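Local structure of ferredoxin--NADP reductase, apicoplast (Plasmodium falciparum, 3JQQ) at residues B[33-42]-B[112-120]; B[178-186]-B[223-231]. The protein transfers electrons between NADP(H) and ferredoxin through its FAD in the apicoplast, and may serve the terminal step of isoprenoid precursor synthesis. The protein carries 1 engineered substitution. All blocks are in the same frame, centred on the assembly; numbering follows the deposited sequence.

Contact 1 (33-42 with 112-120) belongs to the antiparallel FAD-binding domain and contact 2 (178-186 with 223-231) to the NADP-binding domain; their centres are about 12 Å apart, and they meet across the domain interface. The H37 ND1 to Y225 OH distance of 2.9 Å fits a hydrogen bond, and their rings stand nearly perpendicular. Beside this pair, A117 CB packs 3.5 Å from Y225 OH, while V35 CG1 lies 3.8 Å from L224 CD2. The flavin lies beside both: the backbone of A117 and K119 meets its pyrimidine edge, and T180 lies over a face of the same ring. Bound adenosine-2'-5'-diphosphate also touches both, through N33 and K119 and through T178 and G179.

Contact 1. Residues B[33-42]-B[112-120]; sequences NEVYHLEINH and ENLSVAIKI. With FAD (flavin-adenine dinucleotide), chain I.
L38 CD1 meets I118 CD1 at 3.9 Å in the middle of two antiparallel strands, 35-41 and 114-119, of the flattened beta barrel that holds FAD in the ferredoxin reductase family. I40 and L114 lie side by side on the same face, buried there like L38, V116 and I118. Here Y36 and I118 exchange two backbone bonds, and I118 packs on Y103 and on helix 137-144. I120 also rests on that helix; its CG1 touches the edge of the Y36 ring at CD1, 3.7 Å away. The Y36 hydroxyl donates to the anti lone pair of E34 OE2, which is also salt-bridged to K143.

The ladder loosens at one rung, V116 N to L38 O being weak at 3.3 Å, and recovers at I40 and L114. Near that end a polar link joins side chains: E39, its chain extended with CG anti to the backbone N (chi1 -160°), receives N113 ND2 at OE2 on the anti side, at 2.7 Å. Just beyond, E112 is exposed, and a water accepts from H42 N while donating to E112 O.

Toward the ligands strand 114-119 turns its backbone to the isoalloxazine: A117 O accepts from FAD N3 at 2.8 Å, and K119 N donates to FAD O2 at 3.0 Å. Two bonds two residues apart fix the pyrimidine edge of the flavin. K119 bends at its last torsion (chi4 94°), and its ammonium, salt-bridged to a phosphate of bound adenosine-2'-5'-diphosphate, comes down from above the amide plane onto N33 OD1, 2.8 Å from NZ.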
loop_
_atom_site.group_PDB
_atom_site.type_symbol
_atom_site.label_atom_id
_atom_site.label_comp_id
_atom_site.label_asym_id
_atom_site.label_seq_id
_atom_site.Cartn_x
_atom_site.Cartn_y
_atom_site.Cartn_z
ATOM N N ASN B 33 8.636 -11.863 -5.923
ATOM C CA ASN B 33 8.955 -10.445 -5.951
ATOM C C ASN B 33 10.178 -10.109 -6.788
ATOM O O ASN B 33 11.033 -10.958 -7.040
ATOM C CB ASN B 33 9.168 -9.931 -4.528
ATOM C CG ASN B 33 7.916 -10.009 -3.695
ATOM O OD1 ASN B 33 6.813 -9.777 -4.192
ATOM N ND2 ASN B 33 8.073 -10.330 -2.417
ATOM N N GLU B 34 10.242 -8.855 -7.216
ATOM C CA GLU B 34 11.426 -8.312 -7.852
ATOM C C GLU B 34 11.871 -7.117 -7.024
ATOM O O GLU B 34 11.122 -6.154 -6.862
ATOM C CB GLU B 34 11.120 -7.877 -9.287
ATOM C CG GLU B 34 12.352 -7.471 -10.085
ATOM C CD GLU B 34 12.028 -7.091 -11.518
ATOM O OE1 GLU B 34 10.830 -7.055 -11.872
ATOM O OE2 GLU B 34 12.974 -6.823 -12.288
ATOM N N VAL B 35 13.075 -7.183 -6.474
ATOM C CA VAL B 35 13.593 -6.052 -5.715
ATOM C C VAL B 35 15.095 -5.853 -5.902
ATOM O O VAL B 35 15.886 -6.797 -5.827
ATOM C CB VAL B 35 13.164 -6.093 -4.216
ATOM C CG1 VAL B 35 12.707 -7.495 -3.807
ATOM C CG2 VAL B 35 14.267 -5.573 -3.317
ATOM N N TYR B 36 15.470 -4.609 -6.177
ATOM C CA TYR B 36 16.848 -4.281 -6.496
ATOM C C TYR B 36 17.515 -3.486 -5.384
ATOM O O TYR B 36 16.949 -2.528 -4.852
ATOM C CB TYR B 36 16.934 -3.543 -7.841
ATOM C CG TYR B 36 16.598 -4.437 -9.013
ATOM C CD1 TYR B 36 15.326 -4.435 -9.576
ATOM C CD2 TYR B 36 17.542 -5.313 -9.535
ATOM C CE1 TYR B 36 15.011 -5.270 -10.638
ATOM C CE2 TYR B 36 17.236 -6.152 -10.597
ATOM C CZ TYR B 36 15.967 -6.125 -11.140
ATOM O OH TYR B 36 15.652 -6.952 -12.193
ATOM N N HIS B 37 18.715 -3.922 -5.022
ATOM C CA HIS B 37 19.572 -3.200 -4.097
ATOM C C HIS B 37 20.458 -2.266 -4.910
ATOM O O HIS B 37 21.233 -2.717 -5.753
ATOM C CB HIS B 37 20.426 -4.196 -3.309
ATOM C CG HIS B 37 21.608 -3.585 -2.621
ATOM N ND1 HIS B 37 21.519 -2.976 -1.388
ATOM C CD2 HIS B 37 22.913 -3.516 -2.980
ATOM C CE1 HIS B 37 22.715 -2.550 -1.020
ATOM N NE2 HIS B 37 23.578 -2.866 -1.968
ATOM N N LEU B 38 20.328 -0.964 -4.675
ATOM C CA LEU B 38 21.124 0.020 -5.399
ATOM C C LEU B 38 22.267 0.536 -4.537
ATOM O O LEU B 38 22.042 1.023 -3.432
ATOM C CB LEU B 38 20.258 1.208 -5.837
ATOM C CG LEU B 38 19.058 0.980 -6.761
ATOM C CD1 LEU B 38 18.329 2.290 -7.018
ATOM C CD2 LEU B 38 19.498 0.349 -8.077
ATOM N N GLU B 39 23.495 0.429 -5.035
ATOM C CA GLU B 39 24.604 1.133 -4.409
ATOM C C GLU B 39 24.755 2.477 -5.110
ATOM O O GLU B 39 24.857 2.539 -6.336
ATOM C CB GLU B 39 25.908 0.325 -4.462
ATOM C CG GLU B 39 26.935 0.783 -3.420
ATOM C CD GLU B 39 28.195 -0.068 -3.386
ATOM O OE1 GLU B 39 28.108 -1.288 -3.644
ATOM O OE2 GLU B 39 29.274 0.490 -3.086
ATOM N N ILE B 40 24.745 3.553 -4.328
ATOM C CA ILE B 40 24.724 4.902 -4.883
ATOM C C ILE B 40 25.875 5.768 -4.376
ATOM O O ILE B 40 26.074 5.917 -3.173
ATOM C CB ILE B 40 23.385 5.598 -4.592
ATOM C CG1 ILE B 40 22.251 4.913 -5.361
ATOM C CG2 ILE B 40 23.464 7.078 -4.957
ATOM C CD1 ILE B 40 20.885 5.496 -5.090
ATOM N N ASN B 41 26.639 6.330 -5.318
ATOM C CA ASN B 41 27.734 7.240 -4.993
ATOM C C ASN B 41 27.237 8.679 -4.989
ATOM O O ASN B 41 26.807 9.206 -6.016
ATOM C CB ASN B 41 28.891 7.069 -5.982
ATOM C CG ASN B 41 30.139 7.841 -5.573
ATOM O OD1 ASN B 41 30.091 9.044 -5.299
ATOM N ND2 ASN B 41 31.281 7.154 -5.535
ATOM N N HIS B 42 27.296 9.300 -3.824
ATOM C CA HIS B 42 26.793 10.653 -3.645
ATOM C C HIS B 42 27.954 11.594 -3.305
ATOM O O HIS B 42 27.743 12.747 -2.927
ATOM C CB HIS B 42 25.751 10.666 -2.528
ATOM C CG HIS B 42 26.250 10.088 -1.239
ATOM N ND1 HIS B 42 26.898 10.850 -0.283
ATOM C CD2 HIS B 42 26.212 8.820 -0.746
ATOM C CE1 HIS B 42 27.229 10.077 0.744
ATOM N NE2 HIS B 42 26.829 8.844 0.487
ATOM N N GLU B 112 31.123 4.816 2.331
ATOM C CA GLU B 112 31.309 5.794 1.270
ATOM C C GLU B 112 30.002 5.975 0.504
ATOM O O GLU B 112 29.477 7.079 0.403
ATOM C CB GLU B 112 32.442 5.361 0.334
ATOM C CG GLU B 112 32.949 6.457 -0.592
ATOM C CD GLU B 112 34.308 6.135 -1.193
ATOM O OE1 GLU B 112 34.607 6.643 -2.295
ATOM O OE2 GLU B 112 35.079 5.374 -0.564
ATOM N N ASN B 113 29.477 4.871 -0.022
ATOM C CA ASN B 113 28.212 4.875 -0.758
ATOM C C ASN B 113 27.009 4.580 0.130
ATOM O O ASN B 113 27.166 4.074 1.244
ATOM C CB ASN B 113 28.262 3.845 -1.890
ATOM C CG ASN B 113 29.364 4.132 -2.888
ATOM O OD1 ASN B 113 29.531 5.265 -3.338
ATOM N ND2 ASN B 113 30.119 3.102 -3.247
ATOM N N LEU B 114 25.812 4.896 -0.362
ATOM C CA LEU B 114 24.581 4.584 0.366
ATOM C C LEU B 114 23.772 3.476 -0.318
ATOM O O LEU B 114 23.894 3.257 -1.524
ATOM C CB LEU B 114 23.728 5.843 0.582
ATOM C CG LEU B 114 23.072 6.521 -0.626
ATOM C CD1 LEU B 114 21.807 5.788 -1.042
ATOM C CD2 LEU B 114 22.765 7.977 -0.315
ATOM N N SER B 115 22.952 2.782 0.470
ATOM C CA SER B 115 22.162 1.651 -0.015
ATOM C C SER B 115 20.672 1.962 -0.016
ATOM O O SER B 115 20.196 2.789 0.756
ATOM C CB SER B 115 22.389 0.416 0.862
ATOM O OG SER B 115 23.764 0.188 1.096
ATOM N N VAL B 116 19.944 1.265 -0.879
ATOM C CA VAL B 116 18.500 1.368 -0.962
ATOM C C VAL B 116 17.976 0.089 -1.605
ATOM O O VAL B 116 18.598 -0.441 -2.527
ATOM C CB VAL B 116 18.076 2.589 -1.802
ATOM C CG1 VAL B 116 16.910 2.236 -2.713
ATOM C CG2 VAL B 116 17.738 3.771 -0.894
ATOM N N ALA B 117 16.857 -0.424 -1.101
ATOM C CA ALA B 117 16.237 -1.613 -1.679
ATOM C C ALA B 117 14.846 -1.279 -2.193
ATOM O O ALA B 117 13.975 -0.855 -1.429
ATOM C CB ALA B 117 16.178 -2.738 -0.663
ATOM N N ILE B 118 14.643 -1.477 -3.490
ATOM C CA ILE B 118 13.416 -1.050 -4.148
ATOM C C ILE B 118 12.670 -2.215 -4.781
ATOM O O ILE B 118 13.177 -2.880 -5.683
ATOM C CB ILE B 118 13.704 0.012 -5.227
ATOM C CG1 ILE B 118 14.374 1.235 -4.600
ATOM C CG2 ILE B 118 12.419 0.413 -5.945
ATOM C CD1 ILE B 118 14.693 2.322 -5.590
ATOM N N LYS B 119 11.462 -2.454 -4.287
ATOM C CA LYS B 119 10.557 -3.436 -4.863
ATOM C C LYS B 119 9.993 -2.868 -6.160
ATOM O O LYS B 119 9.588 -1.708 -6.215
ATOM C CB LYS B 119 9.427 -3.737 -3.873
ATOM C CG LYS B 119 8.487 -4.880 -4.262
ATOM C CD LYS B 119 7.307 -4.940 -3.293
ATOM C CE LYS B 119 6.176 -5.835 -3.800
ATOM N NZ LYS B 119 6.262 -7.230 -3.275
ATOM N N ILE B 120 9.992 -3.679 -7.212
ATOM C CA ILE B 120 9.468 -3.251 -8.502
ATOM C C ILE B 120 8.002 -3.644 -8.607
ATOM O O ILE B 120 7.669 -4.826 -8.664
ATOM C CB ILE B 120 10.267 -3.847 -9.668
ATOM C CG1 ILE B 120 11.748 -3.475 -9.543
ATOM C CG2 ILE B 120 9.707 -3.382 -11.004
ATOM C CD1 ILE B 120 12.002 -1.981 -9.430
HETATM P PA FAD I . 3.286 4.265 -8.307
HETATM O O1A FAD I . 3.351 5.478 -7.410
HETATM O O2A FAD I . 3.413 4.661 -9.759
HETATM O O5B FAD I . 1.927 3.439 -8.032
HETATM C C5B FAD I . 1.685 2.852 -6.771
HETATM C C4B FAD I . 1.132 1.438 -6.931
HETATM O O4B FAD I . -0.008 1.438 -7.773
HETATM C C3B FAD I . 2.152 0.515 -7.572
HETATM O O3B FAD I . 2.025 -0.760 -6.988
HETATM C C2B FAD I . 1.721 0.447 -9.023
HETATM O O2B FAD I . 2.004 -0.817 -9.577
HETATM C C1B FAD I . 0.225 0.701 -8.961
HETATM N N9A FAD I . -0.260 1.471 -10.122
HETATM C C8A FAD I . 0.216 2.672 -10.578
HETATM N N7A FAD I . -0.515 3.040 -11.659
HETATM C C5A FAD I . -1.451 2.094 -11.890
HETATM C C6A FAD I . -2.445 1.974 -12.855
HETATM N N6A FAD I . -2.541 2.870 -13.835
HETATM N N1A FAD I . -3.268 0.868 -12.840
HETATM C C2A FAD I . -3.103 -0.103 -11.876
HETATM N N3A FAD I . -2.113 0.023 -10.924
HETATM C C4A FAD I . -1.301 1.105 -10.931
HETATM N N1 FAD I . 9.518 1.248 -1.192
HETATM C C2 FAD I . 10.569 0.392 -1.435
HETATM O O2 FAD I . 10.523 -0.352 -2.416
HETATM N N3 FAD I . 11.659 0.372 -0.587
HETATM C C4 FAD I . 11.701 1.205 0.510
HETATM O O4 FAD I . 12.670 1.184 1.265
HETATM C C4X FAD I . 10.640 2.067 0.759
HETATM N N5 FAD I . 10.678 2.903 1.854
HETATM C C5X FAD I . 9.619 3.754 2.088
HETATM C C6 FAD I . 9.658 4.596 3.195
HETATM C C7 FAD I . 8.603 5.459 3.445
HETATM C C7M FAD I . 8.648 6.368 4.642
HETATM C C8 FAD I . 7.507 5.477 2.581
HETATM C C8M FAD I . 6.349 6.402 2.834
HETATM C C9 FAD I . 7.470 4.633 1.478
HETATM C C9A FAD I . 8.522 3.768 1.224
HETATM N N10 FAD I . 8.481 2.936 0.116
HETATM C C10 FAD I . 9.545 2.084 -0.101
HETATM C "C1'" FAD I . 7.392 3.059 -0.932
HETATM C "C2'" FAD I . 7.885 3.777 -2.196
HETATM O "O2'" FAD I . 8.143 5.124 -1.886
HETATM C "C3'" FAD I . 6.909 3.793 -3.383
HETATM O "O3'" FAD I . 5.592 4.052 -2.947
HETATM C "C4'" FAD I . 6.936 2.521 -4.229
HETATM O "O4'" FAD I . 8.202 2.408 -4.839
HETATM C "C5'" FAD I . 5.881 2.587 -5.329
HETATM O "O5'" FAD I . 6.187 3.696 -6.140
HETATM P P FAD I . 5.963 3.668 -7.734
HETATM O O1P FAD I . 6.148 5.061 -8.291
HETATM O O2P FAD I . 6.889 2.684 -8.412
HETATM O O3P FAD I . 4.431 3.209 -7.902
HETATM O O HOH W 1 7.659 -7.301 -7.020
HETATM O O HOH W 2 29.268 8.600 -1.862
#

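Contact 2. Residues B[178-186]-B[223-231]; sequences TGTGISPYI and ILYLNELEY. With FAD (flavin-adenine dinucleotide), chain I.
I186 lies across one face of the Y225 ring, its CG2 over the face and its CG1 3.6 Å from CD2. The two residues join neighbouring beta-alpha-beta units of the Rossmann-like NADP-binding domain: I186 belongs to helix 183-192, which follows strand 173-178, and Y225 is the N-cap residue of helix 226-235, which follows strand 211-217. With CG1 anti to its carbonyl carbon (chi1 -60°), I186 turns that branch against the ring. Beyond the ring, I186 CD1 continues to L229 CD2 at 3.9 Å, the two side chains crossing at about a right angle; L229 in turn packs on strand 240-246.

The rim of the same ring is met by two more residues of 178-186. I182 CG2 sits near the ring plane, 4.3 Å from Y225 CD2, and S183 OG is 4.0 Å from CE2. The Y225 hydroxyl is bonded to S106. I182 also slides past L224 in the opposite direction, its CG2 3.9 Å from L224 CB, and reaches I213 and Y215 of the sheet beneath. The contact is buried and has no hydrogen bond directly between the segments; instead the Y215 hydroxyl bridges them, bonded to both G179 O and L224 N.

The glycine-rich turn G179-T180-G181 carries the contact to the bound ligands. G179 touches the adenosine-2'-5'-diphosphate, while the T180 hydroxyl is bonded to Y316. Lying side by side with T180, L224 puts its CD1 3.7 Å from CG2 of the threonine. On the flavin side of that threonine, OG1 lies over the face of the flavin's pyrimidine ring, 3.5 Å from FAD N3.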
loop_
_atom_site.group_PDB
_atom_site.type_symbol
_atom_site.label_atom_id
_atom_site.label_comp_id
_atom_site.label_asym_id
_atom_site.label_seq_id
_atom_site.Cartn_x
_atom_site.Cartn_y
_atom_site.Cartn_z
ATOM N N THR B 178 8.169 -5.824 7.656
ATOM C CA THR B 178 7.618 -6.587 6.546
ATOM C C THR B 178 8.263 -6.104 5.252
ATOM O O THR B 178 8.479 -4.907 5.067
ATOM C CB THR B 178 6.083 -6.434 6.425
ATOM O OG1 THR B 178 5.750 -5.060 6.178
ATOM C CG2 THR B 178 5.394 -6.903 7.699
ATOM N N GLY B 179 8.580 -7.037 4.359
ATOM C CA GLY B 179 9.139 -6.684 3.056
ATOM C C GLY B 179 10.328 -5.744 3.135
ATOM O O GLY B 179 11.301 -6.021 3.833
ATOM N N THR B 180 10.254 -4.631 2.411
ATOM C CA THR B 180 11.353 -3.669 2.377
ATOM C C THR B 180 11.476 -2.902 3.687
ATOM O O THR B 180 12.373 -2.078 3.855
ATOM C CB THR B 180 11.205 -2.671 1.214
ATOM O OG1 THR B 180 9.948 -1.990 1.317
ATOM C CG2 THR B 180 11.280 -3.395 -0.124
ATOM N N GLY B 181 10.571 -3.186 4.617
ATOM C CA GLY B 181 10.614 -2.585 5.941
ATOM C C GLY B 181 11.800 -3.026 6.783
ATOM O O GLY B 181 11.996 -2.526 7.890
ATOM N N ILE B 182 12.598 -3.962 6.281
ATOM C CA ILE B 182 13.775 -4.381 7.036
ATOM C C ILE B 182 14.917 -3.379 6.830
ATOM O O ILE B 182 15.853 -3.313 7.625
ATOM C CB ILE B 182 14.222 -5.818 6.667
ATOM C CG1 ILE B 182 15.275 -6.332 7.656
ATOM C CG2 ILE B 182 14.744 -5.870 5.239
ATOM C CD1 ILE B 182 14.704 -6.854 8.957
ATOM N N SER B 183 14.809 -2.581 5.771
ATOM C CA SER B 183 15.876 -1.666 5.361
ATOM C C SER B 183 16.514 -0.832 6.478
ATOM O O SER B 183 17.728 -0.894 6.671
ATOM C CB SER B 183 15.408 -0.767 4.213
ATOM O OG SER B 183 15.513 -1.447 2.974
ATOM N N PRO B 184 15.713 -0.039 7.208
ATOM C CA PRO B 184 16.327 0.778 8.254
ATOM C C PRO B 184 16.929 -0.066 9.376
ATOM O O PRO B 184 17.815 0.403 10.091
ATOM C CB PRO B 184 15.156 1.612 8.785
ATOM C CG PRO B 184 13.941 0.819 8.450
ATOM C CD PRO B 184 14.253 0.145 7.144
ATOM N N TYR B 185 16.450 -1.296 9.530
ATOM C CA TYR B 185 16.996 -2.187 10.546
ATOM C C TYR B 185 18.367 -2.704 10.125
ATOM O O TYR B 185 19.241 -2.931 10.964
ATOM C CB TYR B 185 16.040 -3.347 10.833
ATOM C CG TYR B 185 14.670 -2.906 11.301
ATOM C CD1 TYR B 185 13.522 -3.532 10.835
ATOM C CD2 TYR B 185 14.526 -1.855 12.199
ATOM C CE1 TYR B 185 12.267 -3.133 11.260
ATOM C CE2 TYR B 185 13.275 -1.445 12.628
ATOM C CZ TYR B 185 12.149 -2.088 12.157
ATOM O OH TYR B 185 10.900 -1.684 12.582
ATOM N N ILE B 186 18.548 -2.889 8.820
ATOM C CA ILE B 186 19.852 -3.239 8.271
ATOM C C ILE B 186 20.822 -2.087 8.514
ATOM O O ILE B 186 21.981 -2.300 8.877
ATOM C CB ILE B 186 19.769 -3.532 6.759
ATOM C CG1 ILE B 186 18.823 -4.710 6.492
ATOM C CG2 ILE B 186 21.152 -3.802 6.184
ATOM C CD1 ILE B 186 19.122 -5.946 7.318
ATOM N N ILE B 223 13.383 -13.031 1.753
ATOM C CA ILE B 223 14.090 -12.306 2.802
ATOM C C ILE B 223 15.086 -11.336 2.180
ATOM O O ILE B 223 16.008 -11.743 1.469
ATOM C CB ILE B 223 14.842 -13.252 3.756
ATOM C CG1 ILE B 223 13.875 -14.250 4.392
ATOM C CG2 ILE B 223 15.573 -12.458 4.828
ATOM C CD1 ILE B 223 14.566 -15.364 5.139
ATOM N N LEU B 224 14.892 -10.057 2.434
ATOM C CA LEU B 224 15.801 -9.041 1.939
ATOM C C LEU B 224 17.008 -8.936 2.866
ATOM O O LEU B 224 16.865 -8.965 4.088
ATOM C CB LEU B 224 15.075 -7.701 1.820
ATOM C CG LEU B 224 13.804 -7.800 0.967
ATOM C CD1 LEU B 224 13.076 -6.467 0.889
ATOM C CD2 LEU B 224 14.134 -8.320 -0.425
ATOM N N TYR B 225 18.194 -8.830 2.282
ATOM C CA TYR B 225 19.437 -8.723 3.048
ATOM C C TYR B 225 19.689 -9.958 3.922
ATOM O O TYR B 225 20.156 -9.854 5.055
ATOM C CB TYR B 225 19.464 -7.434 3.869
ATOM C CG TYR B 225 19.466 -6.183 3.010
ATOM C CD1 TYR B 225 20.575 -5.837 2.255
ATOM C CD2 TYR B 225 18.355 -5.348 2.956
ATOM C CE1 TYR B 225 20.581 -4.701 1.464
ATOM C CE2 TYR B 225 18.354 -4.209 2.167
ATOM C CZ TYR B 225 19.471 -3.894 1.422
ATOM O OH TYR B 225 19.478 -2.768 0.633
ATOM N N LEU B 226 19.384 -11.124 3.362
ATOM C CA LEU B 226 19.593 -12.416 4.014
ATOM C C LEU B 226 21.070 -12.668 4.325
ATOM O O LEU B 226 21.402 -13.292 5.336
ATOM C CB LEU B 226 19.039 -13.532 3.120
ATOM C CG LEU B 226 18.608 -14.877 3.723
ATOM C CD1 LEU B 226 19.611 -15.980 3.424
ATOM C CD2 LEU B 226 18.324 -14.767 5.224
ATOM N N ASN B 227 21.953 -12.187 3.453
ATOM C CA ASN B 227 23.395 -12.319 3.660
ATOM C C ASN B 227 23.829 -11.675 4.967
ATOM O O ASN B 227 24.452 -12.313 5.818
ATOM C CB ASN B 227 24.173 -11.668 2.513
ATOM C CG ASN B 227 24.085 -12.452 1.224
ATOM O OD1 ASN B 227 23.619 -13.589 1.205
ATOM N ND2 ASN B 227 24.541 -11.849 0.135
ATOM N N GLU B 228 23.506 -10.392 5.102
ATOM C CA GLU B 228 23.828 -9.635 6.301
ATOM C C GLU B 228 23.150 -10.236 7.529
ATOM O O GLU B 228 23.791 -10.452 8.556
ATOM C CB GLU B 228 23.405 -8.174 6.138
ATOM C CG GLU B 228 24.212 -7.395 5.110
ATOM C CD GLU B 228 23.784 -7.678 3.683
ATOM O OE1 GLU B 228 24.386 -7.087 2.760
ATOM O OE2 GLU B 228 22.849 -8.485 3.483
ATOM N N LEU B 229 21.852 -10.503 7.415
ATOM C CA LEU B 229 21.087 -11.042 8.531
ATOM C C LEU B 229 21.669 -12.355 9.034
ATOM O O LEU B 229 21.751 -12.586 10.241
ATOM C CB LEU B 229 19.611 -11.218 8.154
ATOM C CG LEU B 229 18.755 -9.951 8.035
ATOM C CD1 LEU B 229 17.380 -10.276 7.455
ATOM C CD2 LEU B 229 18.619 -9.251 9.382
ATOM N N GLU B 230 22.074 -13.215 8.106
ATOM C CA GLU B 230 22.697 -14.480 8.474
ATOM C C GLU B 230 24.094 -14.261 9.046
ATOM O O GLU B 230 24.542 -15.010 9.911
ATOM C CB GLU B 230 22.742 -15.439 7.282
ATOM C CG GLU B 230 21.419 -16.142 7.024
ATOM C CD GLU B 230 21.482 -17.114 5.862
ATOM O OE1 GLU B 230 22.269 -16.871 4.921
ATOM O OE2 GLU B 230 20.738 -18.119 5.887
ATOM N N TYR B 231 24.777 -13.227 8.566
ATOM C CA TYR B 231 26.110 -12.912 9.063
ATOM C C TYR B 231 26.061 -12.407 10.503
ATOM O O TYR B 231 26.947 -12.709 11.308
ATOM C CB TYR B 231 26.805 -11.882 8.170
ATOM C CG TYR B 231 28.070 -11.308 8.785
ATOM C CD1 TYR B 231 29.290 -11.961 8.653
ATOM C CD2 TYR B 231 28.039 -10.121 9.505
ATOM C CE1 TYR B 231 30.444 -11.439 9.214
ATOM C CE2 TYR B 231 29.185 -9.594 10.069
ATOM C CZ TYR B 231 30.385 -10.256 9.920
ATOM O OH TYR B 231 31.527 -9.732 10.482
HETATM P PA FAD I . 3.286 4.265 -8.307
HETATM O O1A FAD I . 3.351 5.478 -7.410
HETATM O O2A FAD I . 3.413 4.661 -9.759
HETATM O O5B FAD I . 1.927 3.439 -8.032
HETATM C C5B FAD I . 1.685 2.852 -6.771
HETATM C C4B FAD I . 1.132 1.438 -6.931
HETATM O O4B FAD I . -0.008 1.438 -7.773
HETATM C C3B FAD I . 2.152 0.515 -7.572
HETATM O O3B FAD I . 2.025 -0.760 -6.988
HETATM C C2B FAD I . 1.721 0.447 -9.023
HETATM O O2B FAD I . 2.004 -0.817 -9.577
HETATM C C1B FAD I . 0.225 0.701 -8.961
HETATM N N9A FAD I . -0.260 1.471 -10.122
HETATM C C8A FAD I . 0.216 2.672 -10.578
HETATM N N7A FAD I . -0.515 3.040 -11.659
HETATM C C5A FAD I . -1.451 2.094 -11.890
HETATM C C6A FAD I . -2.445 1.974 -12.855
HETATM N N6A FAD I . -2.541 2.870 -13.835
HETATM N N1A FAD I . -3.268 0.868 -12.840
HETATM C C2A FAD I . -3.103 -0.103 -11.876
HETATM N N3A FAD I . -2.113 0.023 -10.924
HETATM C C4A FAD I . -1.301 1.105 -10.931
HETATM N N1 FAD I . 9.518 1.248 -1.192
HETATM C C2 FAD I . 10.569 0.392 -1.435
HETATM O O2 FAD I . 10.523 -0.352 -2.416
HETATM N N3 FAD I . 11.659 0.372 -0.587
HETATM C C4 FAD I . 11.701 1.205 0.510
HETATM O O4 FAD I . 12.670 1.184 1.265
HETATM C C4X FAD I . 10.640 2.067 0.759
HETATM N N5 FAD I . 10.678 2.903 1.854
HETATM C C5X FAD I . 9.619 3.754 2.088
HETATM C C6 FAD I . 9.658 4.596 3.195
HETATM C C7 FAD I . 8.603 5.459 3.445
HETATM C C7M FAD I . 8.648 6.368 4.642
HETATM C C8 FAD I . 7.507 5.477 2.581
HETATM C C8M FAD I . 6.349 6.402 2.834
HETATM C C9 FAD I . 7.470 4.633 1.478
HETATM C C9A FAD I . 8.522 3.768 1.224
HETATM N N10 FAD I . 8.481 2.936 0.116
HETATM C C10 FAD I . 9.545 2.084 -0.101
HETATM C "C1'" FAD I . 7.392 3.059 -0.932
HETATM C "C2'" FAD I . 7.885 3.777 -2.196
HETATM O "O2'" FAD I . 8.143 5.124 -1.886
HETATM C "C3'" FAD I . 6.909 3.793 -3.383
HETATM O "O3'" FAD I . 5.592 4.052 -2.947
HETATM C "C4'" FAD I . 6.936 2.521 -4.229
HETATM O "O4'" FAD I . 8.202 2.408 -4.839
HETATM C "C5'" FAD I . 5.881 2.587 -5.329
HETATM O "O5'" FAD I . 6.187 3.696 -6.140
HETATM P P FAD I . 5.963 3.668 -7.734
HETATM O O1P FAD I . 6.148 5.061 -8.291
HETATM O O2P FAD I . 6.889 2.684 -8.412
HETATM O O3P FAD I . 4.431 3.209 -7.902
#